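PDB 1VLP: nicotinate phosphoribosyltransferase from Saccharomyces cerevisiae, which catalyses the ATP-dependent synthesis of nicotinate D-ribonucleotide from nicotinate and 5-phosphoribosyl 1-diphosphate, the first step in making NAD from nicotinic acid. Local coordinates for residues P16-L21 with R192-L197; F186-T191 with D201-G206. All coordinates share one frame; numbering follows the deposited sequence.

Contact 1 (P16-L21 with R192-L197); sequences PVIKSL and RRRRSL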
ATOM      1  N   PRO A  16     -20.601   8.410   7.698  1.00  4.03           N
ATOM      2  CA  PRO A  16     -19.587   7.521   7.091  1.00  3.26           C
ATOM      3  C   PRO A  16     -18.281   8.264   6.800  1.00  4.77           C
ATOM      4  O   PRO A  16     -18.300   9.369   6.254  1.00  5.31           O
ATOM      5  CB  PRO A  16     -20.227   7.118   5.768  1.00  2.00           C
ATOM      6  CG  PRO A  16     -21.691   7.438   5.915  1.00  6.95           C
ATOM      7  CD  PRO A  16     -21.779   8.590   6.830  1.00  5.51           C
ATOM      8  N   VAL A  17     -17.163   7.649   7.192  1.00  2.00           N
ATOM      9  CA  VAL A  17     -15.839   8.264   7.018  1.00  3.00           C
ATOM     10  C   VAL A  17     -15.345   8.018   5.595  1.00  5.82           C
ATOM     11  O   VAL A  17     -14.765   8.918   4.964  1.00  5.03           O
ATOM     12  CB  VAL A  17     -14.849   7.797   8.133  1.00  5.12           C
ATOM     13  CG1 VAL A  17     -13.400   8.132   7.763  1.00 11.47           C
ATOM     14  CG2 VAL A  17     -15.261   8.436   9.456  1.00  6.24           C
ATOM     15  N   ILE A  18     -15.600   6.815   5.093  1.00  3.97           N
ATOM     16  CA  ILE A  18     -15.123   6.370   3.784  1.00  5.30           C
ATOM     17  C   ILE A  18     -16.262   6.682   2.801  1.00  6.05           C
ATOM     18  O   ILE A  18     -17.285   5.964   2.741  1.00  7.81           O
ATOM     19  CB  ILE A  18     -14.800   4.900   3.772  1.00  3.06           C
ATOM     20  CG1 ILE A  18     -13.775   4.514   4.877  1.00  7.23           C
ATOM     21  CG2 ILE A  18     -14.330   4.461   2.374  1.00  7.33           C
ATOM     22  CD1 ILE A  18     -12.387   5.138   4.712  1.00  8.47           C
ATOM     23  N   LYS A  19     -16.109   7.797   2.094  1.00  5.87           N
ATOM     24  CA  LYS A  19     -17.182   8.356   1.271  1.00  6.06           C
ATOM     25  C   LYS A  19     -17.073   7.924  -0.203  1.00  8.56           C
ATOM     26  O   LYS A  19     -17.967   8.222  -1.007  1.00  8.05           O
ATOM     27  CB  LYS A  19     -17.164   9.862   1.419  1.00  7.44           C
ATOM     28  CG  LYS A  19     -17.424  10.311   2.840  1.00 11.29           C
ATOM     29  CD  LYS A  19     -17.563  11.795   2.899  1.00 14.55           C
ATOM     30  CE  LYS A  19     -17.707  12.299   4.348  1.00 20.05           C
ATOM     31  NZ  LYS A  19     -18.984  11.865   4.981  1.00  9.99           N
ATOM     32  N   SER A  20     -16.010   7.183  -0.538  1.00  5.04           N
ATOM     33  CA  SER A  20     -15.778   6.826  -1.951  1.00  5.52           C
ATOM     34  C   SER A  20     -14.951   5.559  -2.042  1.00  5.58           C
ATOM     35  O   SER A  20     -14.080   5.317  -1.209  1.00  4.47           O
ATOM     36  CB  SER A  20     -15.068   8.003  -2.672  1.00  5.65           C
ATOM     37  OG  SER A  20     -14.666   7.646  -4.003  1.00  3.29           O
ATOM     38  N   LEU A  21     -15.222   4.757  -3.060  1.00  4.32           N
ATOM     39  CA  LEU A  21     -14.335   3.641  -3.372  1.00  3.79           C
ATOM     40  C   LEU A  21     -12.964   4.102  -3.908  1.00  5.69           C
ATOM     41  O   LEU A  21     -12.028   3.307  -3.988  1.00  6.68           O
ATOM     42  CB  LEU A  21     -15.039   2.728  -4.334  1.00  3.26           C
ATOM     43  CG  LEU A  21     -16.232   1.969  -3.681  1.00  5.46           C
ATOM     44  CD1 LEU A  21     -17.117   1.429  -4.686  1.00  8.93           C
ATOM     45  CD2 LEU A  21     -15.742   0.865  -2.796  1.00 13.39           C
ATOM     46  N   ARG A 192      -3.174   4.089   4.493  1.00  5.42           N
ATOM     47  CA  ARG A 192      -3.507   2.946   5.332  1.00  6.13           C
ATOM     48  C   ARG A 192      -3.266   3.225   6.812  1.00 10.05           C
ATOM     49  O   ARG A 192      -4.048   2.787   7.655  1.00 12.09           O
ATOM     50  CB  ARG A 192      -2.698   1.746   4.922  1.00  8.86           C
ATOM     51  CG  ARG A 192      -3.211   1.132   3.682  1.00 13.49           C
ATOM     52  CD  ARG A 192      -2.289   0.001   3.263  1.00 16.69           C
ATOM     53  NE  ARG A 192      -1.052   0.543   2.720  1.00 16.74           N
ATOM     54  CZ  ARG A 192      -0.039  -0.211   2.354  1.00 24.56           C
ATOM     55  NH1 ARG A 192      -0.144  -1.536   2.480  1.00 23.41           N
ATOM     56  NH2 ARG A 192       1.073   0.357   1.893  1.00 23.92           N
ATOM     57  N   ARG A 193      -2.260   4.025   7.127  1.00  8.41           N
ATOM     58  CA  ARG A 193      -2.041   4.291   8.541  1.00  8.48           C
ATOM     59  C   ARG A 193      -2.295   5.718   8.978  1.00  8.15           C
ATOM     60  O   ARG A 193      -1.755   6.167   9.985  1.00  5.93           O
ATOM     61  CB  ARG A 193      -0.707   3.775   8.999  1.00 10.97           C
ATOM     62  CG  ARG A 193      -0.802   2.308   9.427  1.00 20.46           C
ATOM     63  CD  ARG A 193       0.518   1.833  10.002  1.00 21.61           C
ATOM     64  NE  ARG A 193       0.677   0.404   9.820  1.00 27.89           N
ATOM     65  CZ  ARG A 193       1.771  -0.269  10.146  1.00 20.60           C
ATOM     66  NH1 ARG A 193       2.816   0.365  10.665  1.00 34.34           N
ATOM     67  NH2 ARG A 193       1.816  -1.577   9.942  1.00 26.93           N
ATOM     68  N   ARG A 194      -3.137   6.437   8.232  1.00  3.70           N
ATOM     69  CA  ARG A 194      -3.471   7.761   8.616  1.00  5.23           C
ATOM     70  C   ARG A 194      -4.154   7.763   9.999  1.00  6.19           C
ATOM     71  O   ARG A 194      -4.941   6.850  10.351  1.00  5.56           O
ATOM     72  CB  ARG A 194      -4.377   8.427   7.589  1.00  5.23           C
ATOM     73  CG  ARG A 194      -5.739   7.835   7.504  1.00  4.07           C
ATOM     74  CD  ARG A 194      -6.406   8.266   6.171  1.00  5.75           C
ATOM     75  NE  ARG A 194      -7.795   7.864   6.113  1.00  2.63           N
ATOM     76  CZ  ARG A 194      -8.542   7.863   5.007  1.00  5.36           C
ATOM     77  NH1 ARG A 194      -8.023   8.212   3.823  1.00  5.18           N
ATOM     78  NH2 ARG A 194      -9.806   7.445   5.079  1.00  5.03           N
ATOM     79  N   ARG A 195      -3.881   8.818  10.749  1.00  3.53           N
ATOM     80  CA  ARG A 195      -4.533   8.994  12.046  1.00  3.23           C
ATOM     81  C   ARG A 195      -6.050   9.232  11.888  1.00  3.49           C
ATOM     82  O   ARG A 195      -6.889   8.765  12.726  1.00  4.86           O
ATOM     83  CB  ARG A 195      -3.864  10.106  12.833  1.00  2.47           C
ATOM     84  CG  ARG A 195      -4.519  10.231  14.190  1.00  2.00           C
ATOM     85  CD  ARG A 195      -3.588  10.869  15.218  1.00  5.36           C
ATOM     86  NE  ARG A 195      -2.427  10.024  15.437  1.00  2.78           N
ATOM     87  CZ  ARG A 195      -1.702   9.976  16.549  1.00  2.00           C
ATOM     88  NH1 ARG A 195      -2.049  10.632  17.633  1.00  3.20           N
ATOM     89  NH2 ARG A 195      -0.631   9.204  16.587  1.00  2.00           N
ATOM     90  N   SER A 196      -6.393   9.879  10.761  1.00  3.37           N
ATOM     91  CA  SER A 196      -7.758  10.140  10.379  1.00  3.96           C
ATOM     92  C   SER A 196      -7.765  10.635   8.922  1.00  3.38           C
ATOM     93  O   SER A 196      -6.729  11.032   8.381  1.00  2.00           O
ATOM     94  CB  SER A 196      -8.386  11.206  11.264  1.00  5.62           C
ATOM     95  OG  SER A 196      -7.769  12.472  11.054  1.00  3.59           O
ATOM     96  N   LEU A 197      -8.936  10.598   8.313  1.00  3.13           N
ATOM     97  CA  LEU A 197      -9.140  11.215   6.971  1.00  4.14           C
ATOM     98  C   LEU A 197      -8.749  12.689   6.998  1.00  3.97           C
ATOM     99  O   LEU A 197      -8.002  13.141   6.151  1.00  4.75           O
ATOM    100  CB  LEU A 197     -10.581  11.027   6.556  1.00  7.35           C
ATOM    101  CG  LEU A 197     -10.973  11.627   5.198  1.00  7.06           C
ATOM    102  CD1 LEU A 197     -10.225  11.022   4.075  1.00  7.87           C
ATOM    103  CD2 LEU A 197     -12.467  11.386   5.038  1.00  7.39           C
TER
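Val-17 and Leu-197 meet where the loop ahead of helix 26-38 passes the start of helix 197-213. The tight point is between a methyl and a backbone carbonyl: Leu-197 CD2 lies 3.4 Å from Val-17 O, while Val-17 CG1 stands 4.2 Å from Leu-197 CB. With CG trans to the main-chain nitrogen (chi1 179°), Leu-197 points its branched end at the loop; CD2 meets the carbonyl and CD1 lies over one face of the Arg-194 guanidinium, 3.3 Å above its plane and displaced toward the rim. Arg-194 stretches out from CG to NE and carries its head to Ile-18, whose CD1 approaches NH2 obliquely at 3.5 Å. Arg-194 NH1 forms a salt bridge with Asp-23 and a hydrogen bond with Gln-200, so the charged end has its polar partners beyond both segments. The Arg-194 side chain is about 8 Å from that of Thr-367, a residue inferred to bind 5-phospho-alpha-D-ribose 1-diphosphate. Ser-196 occupies the N-cap position before helix 197-213, and its side chain caps a backbone N of that helix.

Packing gives way to solvent at Lys-19, which is exposed and turns back on its own segment. There Lys-19 NZ donates to Pro-16 O at 2.9 Å, almost in line with the carbonyl (C=O...N angle 167°), and it also forms a salt bridge with Glu-15. This polar closure stays within the N-terminal loop and does not reach residues 192-197.

No hydrogen bond joins the two segments, which bury only 142 Å² between them. Two aliphatic side chains, Leu-197 and Ile-18, pack against the buried arginine, a less polar setting that would probably strengthen its ion pair with Asp-23.

Contact 2 (F186-T191 with D201-G206); sequences FSEFGT and DLIMQG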
ATOM      1  N   PHE A 186       8.933  12.469  -4.984  1.00  3.14           N
ATOM      2  CA  PHE A 186       8.237  11.655  -4.015  1.00  4.27           C
ATOM      3  C   PHE A 186       6.760  11.682  -4.212  1.00  3.70           C
ATOM      4  O   PHE A 186       6.194  12.607  -4.835  1.00  3.86           O
ATOM      5  CB  PHE A 186       8.571  12.063  -2.552  1.00  2.98           C
ATOM      6  CG  PHE A 186       7.972  13.360  -2.122  1.00  2.00           C
ATOM      7  CD1 PHE A 186       8.623  14.565  -2.431  1.00  6.69           C
ATOM      8  CD2 PHE A 186       6.728  13.416  -1.458  1.00  2.35           C
ATOM      9  CE1 PHE A 186       8.101  15.763  -2.077  1.00  5.28           C
ATOM     10  CE2 PHE A 186       6.204  14.649  -1.080  1.00  3.45           C
ATOM     11  CZ  PHE A 186       6.866  15.801  -1.413  1.00  3.55           C
ATOM     12  N   SER A 187       6.138  10.641  -3.692  1.00  3.26           N
ATOM     13  CA  SER A 187       4.688  10.606  -3.573  1.00  3.62           C
ATOM     14  C   SER A 187       4.261  10.346  -2.131  1.00  4.15           C
ATOM     15  O   SER A 187       4.972   9.724  -1.345  1.00  4.17           O
ATOM     16  CB  SER A 187       4.112   9.557  -4.524  1.00  4.19           C
ATOM     17  OG  SER A 187       4.510   8.276  -4.078  1.00 13.88           O
ATOM     18  N   GLU A 188       3.091  10.857  -1.788  1.00  4.36           N
ATOM     19  CA  GLU A 188       2.420  10.601  -0.525  1.00  5.14           C
ATOM     20  C   GLU A 188       1.763   9.242  -0.578  1.00  4.11           C
ATOM     21  O   GLU A 188       1.157   8.858  -1.591  1.00  4.41           O
ATOM     22  CB  GLU A 188       1.347  11.703  -0.315  1.00  5.43           C
ATOM     23  CG  GLU A 188       0.747  11.699   1.076  1.00  7.66           C
ATOM     24  CD  GLU A 188      -0.338  10.672   1.283  1.00  6.05           C
ATOM     25  OE1 GLU A 188      -1.024  10.219   0.328  1.00 10.30           O
ATOM     26  OE2 GLU A 188      -0.500  10.297   2.447  1.00  8.02           O
ATOM     27  N   PHE A 189       1.930   8.464   0.477  1.00  6.92           N
ATOM     28  CA  PHE A 189       1.563   7.040   0.477  1.00  6.34           C
ATOM     29  C   PHE A 189       0.938   6.590   1.804  1.00  6.92           C
ATOM     30  O   PHE A 189       0.961   5.366   2.141  1.00  6.77           O
ATOM     31  CB  PHE A 189       2.882   6.279   0.241  1.00  6.21           C
ATOM     32  CG  PHE A 189       2.765   4.801  -0.042  1.00 13.88           C
ATOM     33  CD1 PHE A 189       1.641   4.214  -0.676  1.00 12.30           C
ATOM     34  CD2 PHE A 189       3.845   3.967   0.321  1.00 23.83           C
ATOM     35  CE1 PHE A 189       1.596   2.830  -0.920  1.00 16.81           C
ATOM     36  CE2 PHE A 189       3.806   2.584   0.068  1.00 18.46           C
ATOM     37  CZ  PHE A 189       2.691   2.024  -0.557  1.00 17.62           C
ATOM     38  N   GLY A 190       0.437   7.544   2.597  1.00  5.09           N
ATOM     39  CA  GLY A 190       0.052   7.272   3.977  1.00  6.76           C
ATOM     40  C   GLY A 190      -1.414   6.927   4.256  1.00  4.22           C
ATOM     41  O   GLY A 190      -1.835   6.961   5.401  1.00  6.23           O
ATOM     42  N   THR A 191      -2.189   6.533   3.234  1.00  3.29           N
ATOM     43  CA  THR A 191      -3.613   6.264   3.468  1.00  4.70           C
ATOM     44  C   THR A 191      -3.853   5.228   4.598  1.00  4.10           C
ATOM     45  O   THR A 191      -4.605   5.480   5.556  1.00  4.99           O
ATOM     46  CB  THR A 191      -4.338   5.819   2.186  1.00  4.13           C
ATOM     47  OG1 THR A 191      -4.214   6.840   1.213  1.00  4.65           O
ATOM     48  CG2 THR A 191      -5.812   5.488   2.467  1.00  8.86           C
ATOM     49  N   ASP A 201      -5.947  14.804   4.815  1.00  2.00           N
ATOM     50  CA  ASP A 201      -6.319  16.028   4.122  1.00  3.04           C
ATOM     51  C   ASP A 201      -5.455  17.253   4.503  1.00  4.18           C
ATOM     52  O   ASP A 201      -5.035  18.045   3.645  1.00  4.45           O
ATOM     53  CB  ASP A 201      -7.785  16.328   4.336  1.00  4.46           C
ATOM     54  CG  ASP A 201      -8.234  17.536   3.522  1.00  6.96           C
ATOM     55  OD1 ASP A 201      -8.308  17.429   2.269  1.00  7.77           O
ATOM     56  OD2 ASP A 201      -8.479  18.568   4.137  1.00  9.78           O
ATOM     57  N   LEU A 202      -5.159  17.383   5.800  1.00  2.00           N
ATOM     58  CA  LEU A 202      -4.315  18.492   6.250  1.00  3.36           C
ATOM     59  C   LEU A 202      -2.899  18.373   5.731  1.00  3.71           C
ATOM     60  O   LEU A 202      -2.321  19.371   5.330  1.00  4.53           O
ATOM     61  CB  LEU A 202      -4.297  18.601   7.771  1.00  4.37           C
ATOM     62  CG  LEU A 202      -5.558  19.143   8.413  1.00  5.97           C
ATOM     63  CD1 LEU A 202      -5.407  18.938   9.907  1.00  5.17           C
ATOM     64  CD2 LEU A 202      -5.741  20.589   8.010  1.00 10.53           C
ATOM     65  N   ILE A 203      -2.329  17.166   5.712  1.00  3.63           N
ATOM     66  CA  ILE A 203      -0.978  16.984   5.162  1.00  2.66           C
ATOM     67  C   ILE A 203      -0.953  17.187   3.632  1.00  3.06           C
ATOM     68  O   ILE A 203      -0.004  17.742   3.104  1.00  2.58           O
ATOM     69  CB  ILE A 203      -0.249  15.732   5.719  1.00  3.89           C
ATOM     70  CG1 ILE A 203      -0.789  14.452   5.143  1.00  4.32           C
ATOM     71  CG2 ILE A 203      -0.233  15.769   7.240  1.00  4.31           C
ATOM     72  CD1 ILE A 203      -0.220  14.130   3.782  1.00  6.45           C
HETATM   73  N   MSE A 204      -2.043  16.853   2.953  1.00  3.52           N
HETATM   74  CA  MSE A 204      -2.166  17.161   1.518  1.00  4.30           C
HETATM   75  C   MSE A 204      -2.118  18.671   1.304  1.00  3.45           C
HETATM   76  O   MSE A 204      -1.419  19.178   0.406  1.00  4.46           O
HETATM   77  CB  MSE A 204      -3.456  16.589   0.926  1.00  4.83           C
HETATM   78  CG  MSE A 204      -3.476  15.075   0.661  1.00  5.74           C
HETATM   79 SE   MSE A 204      -2.001  14.458  -0.491  1.00 12.77          SE
HETATM   80  CE  MSE A 204      -2.452  15.528  -2.129  1.00 17.61           C
ATOM     81  N   GLN A 205      -2.883  19.395   2.115  1.00  4.41           N
ATOM     82  CA  GLN A 205      -2.820  20.882   2.157  1.00  5.38           C
ATOM     83  C   GLN A 205      -1.418  21.414   2.333  1.00  5.59           C
ATOM     84  O   GLN A 205      -1.010  22.341   1.590  1.00  4.48           O
ATOM     85  CB  GLN A 205      -3.767  21.441   3.225  1.00  4.50           C
ATOM     86  CG  GLN A 205      -5.215  21.258   2.887  1.00  7.33           C
ATOM     87  CD  GLN A 205      -6.110  21.892   3.960  1.00  8.24           C
ATOM     88  OE1 GLN A 205      -5.856  23.015   4.364  1.00  9.83           O
ATOM     89  NE2 GLN A 205      -7.114  21.160   4.440  1.00  7.07           N
ATOM     90  N   GLY A 206      -0.650  20.816   3.247  1.00  2.22           N
ATOM     91  CA  GLY A 206       0.747  21.263   3.506  1.00  5.72           C
ATOM     92  C   GLY A 206       1.695  21.053   2.367  1.00  4.75           C
ATOM     93  O   GLY A 206       2.472  21.947   1.978  1.00  3.30           O
TER
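Glu-188, the last residue of strand 186-188, meets helix 197-213 through its aliphatic stem. At CB the stem lies 4.3 Å from the selenium, SE, of selenomethionine Met-204. One bond further on, Glu-188 CG sits 3.8 Å from Ile-203 CD1 and is also close to the selenium, so it faces both helix residues. CG leaves the backbone trans to N, and the bend at chi2 (-81°) turns the carboxylate off the line of CB and CG; the side chain crosses Ile-203 and Met-204 at about a right angle. The acid group still grazes the helix: Ile-203 CD1 is 4.1 Å from Glu-188 OE2.

At the tip the two oxygens part company. OE1 is hydrogen-bonded to Thr-225 OG1, at the end of the neighbouring strand. OE2 accepts from Gly-190 N at 2.9 Å, with an N-H...O angle of 148° and the donor well above the carboxylate plane, and it has Gln-200 NE2 as a second partner. A buried carboxylate is thus held by three bonds, while its methylenes supply the apolar packing. Gripping Gly-190 N also ties down the turn that carries Phe-189, a nicotinate-binding residue by similarity.

Strand 186-188 is followed by helix 197-213 and, after the short helix 215-218, by strand 222-225, which lies beside the first strand and parallel to it. The arrangement is a beta-alpha-beta crossover, consistent with the alpha/beta-barrel domain of type II phosphoribosyltransferases, in which the strand end contributes to the substrate pocket.

From the N terminus, the chain passes through 16-21 and runs through helices and strands, including most of the five-stranded antiparallel sheet, before entering the parallel sheet at 186-188. Contact 1 closes this long loop of 170 residues when 192-197 returns to the N-terminal loop. By then contact 2 has already begun at 186-191, and it closes over just nine residues at 201-206, so the two contacts cross. Residues 186-191 run directly into 192-197, and the contact centres are 13 Å apart. Contact 2 ties strand to helix inside the parallel-sheet domain, whereas contact 1 joins the beginning of that same helix to the N-terminal part of the protein.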